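Local coordinates for alpha-1,2-mannosidase (Bacteroides thetaiotaomicron, PDB 2WW2) that hydrolyses alpha-mannosidic linkages with inversion of anomeric configuration, as a calcium-dependent glycoside hydrolase of family GH92, at the interface of chains A and B. Numbering follows the deposited sequence. Chains: chain A/B, Alpha-1,2-mannosidase.

The interface of chains A and B. Residues chain A 613-614, 623-625; chain B 555, 557-558.
The ring of B:Tyr557 is inserted against the A:Cys623–A:Asp625 loop, where CD1 on its rim meets A:Cys623 CB at 3.6 Å and CD2 of A:Leu614, whose side chain runs alongside and points the same way. Over one face, displaced toward the rim, sits the amide nitrogen of B:Asn555 from the ring's own chain; at the edge, in the ring plane, a water joins the phenol OH of B:Tyr557 (2.8 Å) to the backbone N of A:Asp625. B:Asn555 illustrates how one amide can bind both chains. Its CG stands anti to the backbone N (chi1 -170°), which carries the amide across to chain A. There ND2 gives a hydrogen bond to the carbonyl O of A:Cys623 at 2.8 Å. Another, nearly straight (169° at H), runs to the carboxylate OD1 of A:Asp625. Both acceptors lie in the amide plane of B:Asn555, whereas A:Asp625 OD1 is approached from above its carboxylate plane. B:Asn555 OD1 accepts the backbone N of B:Tyr557 at 2.9 Å, from above the carbonyl plane, and with the ND2 bonds this helps to set the amide's rotation. An alanine in place of B:Asn555 would probably leave the A:Cys623 carbonyl and the A:Asp625 carboxylate without this donor and B:Tyr557 N without its acceptor. Farther along, a second water links A:Lys613 O, at the end of helix 600-613, to B:Asn558 N. The enzyme is a monomer, so this small, partly water-mediated patch probably reflects crystal packing, helping to order neighbouring molecules, with no evident part in catalysis.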
loop_
_atom_site.group_PDB
_atom_site.type_symbol
_atom_site.label_atom_id
_atom_site.label_comp_id
_atom_site.label_asym_id
_atom_site.label_seq_id
_atom_site.Cartn_x
_atom_site.Cartn_y
_atom_site.Cartn_z
ATOM N N LYS A 613 0.815 21.853 0.954
ATOM C CA LYS A 613 1.061 20.653 0.140
ATOM C C LYS A 613 -0.139 20.070 -0.603
ATOM O O LYS A 613 0.043 19.400 -1.616
ATOM C CB LYS A 613 1.751 19.583 0.984
ATOM C CG LYS A 613 3.222 19.927 1.146
ATOM C CD LYS A 613 3.825 19.389 2.400
ATOM C CE LYS A 613 5.351 19.663 2.334
ATOM N NZ LYS A 613 6.023 19.156 3.523
ATOM N N LEU A 614 -1.349 20.331 -0.120
ATOM C CA LEU A 614 -2.539 19.713 -0.694
ATOM C C LEU A 614 -3.436 20.661 -1.491
ATOM O O LEU A 614 -4.568 20.292 -1.858
ATOM C CB LEU A 614 -3.361 19.073 0.418
ATOM C CG LEU A 614 -2.654 17.919 1.136
ATOM C CD1 LEU A 614 -3.650 17.253 2.049
ATOM C CD2 LEU A 614 -2.065 16.904 0.129
ATOM N N CYS A 623 -5.734 18.792 -4.228
ATOM C CA CYS A 623 -4.801 17.674 -4.458
ATOM C C CYS A 623 -5.131 16.384 -3.723
ATOM O O CYS A 623 -4.878 15.297 -4.255
ATOM C CB CYS A 623 -3.350 18.072 -4.129
ATOM S SG CYS A 623 -2.820 19.597 -4.931
ATOM N N GLY A 624 -5.663 16.496 -2.510
ATOM C CA GLY A 624 -6.023 15.310 -1.730
ATOM C C GLY A 624 -6.856 14.314 -2.543
ATOM O O GLY A 624 -7.868 14.690 -3.152
ATOM N N ASP A 625 -6.432 13.045 -2.553
ATOM C CA ASP A 625 -7.183 11.987 -3.235
ATOM C C ASP A 625 -8.635 11.956 -2.748
ATOM O O ASP A 625 -9.550 11.585 -3.482
ATOM C CB ASP A 625 -6.553 10.622 -2.951
ATOM C CG ASP A 625 -5.297 10.381 -3.766
ATOM O OD1 ASP A 625 -5.081 11.083 -4.795
ATOM O OD2 ASP A 625 -4.528 9.481 -3.368
ATOM N N ASN B 555 -0.707 10.802 -8.725
ATOM C CA ASN B 555 -0.866 12.120 -8.131
ATOM C C ASN B 555 0.452 12.626 -7.559
ATOM O O ASN B 555 1.051 11.979 -6.689
ATOM C CB ASN B 555 -1.921 12.059 -7.031
ATOM C CG ASN B 555 -2.319 13.430 -6.524
ATOM O OD1 ASN B 555 -1.711 14.447 -6.883
ATOM N ND2 ASN B 555 -3.342 13.466 -5.678
ATOM N N TYR B 557 0.746 15.934 -6.396
ATOM C CA TYR B 557 0.423 17.077 -5.539
ATOM C C TYR B 557 1.120 18.345 -6.032
ATOM O O TYR B 557 0.970 18.704 -7.194
ATOM C CB TYR B 557 0.739 16.746 -4.069
ATOM C CG TYR B 557 0.080 15.446 -3.660
ATOM C CD1 TYR B 557 -1.179 15.435 -3.084
ATOM C CD2 TYR B 557 0.698 14.219 -3.919
ATOM C CE1 TYR B 557 -1.795 14.246 -2.735
ATOM C CE2 TYR B 557 0.089 13.022 -3.577
ATOM C CZ TYR B 557 -1.158 13.038 -2.991
ATOM O OH TYR B 557 -1.768 11.845 -2.651
ATOM N N ASN B 558 1.892 19.009 -5.173
ATOM C CA ASN B 558 2.686 20.172 -5.607
ATOM C C ASN B 558 4.174 19.873 -5.848
ATOM O O ASN B 558 4.974 20.791 -6.030
ATOM C CB ASN B 558 2.582 21.317 -4.598
ATOM C CG ASN B 558 1.179 21.904 -4.513
ATOM O OD1 ASN B 558 0.707 22.252 -3.430
ATOM N ND2 ASN B 558 0.518 22.025 -5.650
HETATM O O HOH W 1 -4.063 12.212 -1.002
HETATM O O HOH W 2 2.800 18.839 -2.347
#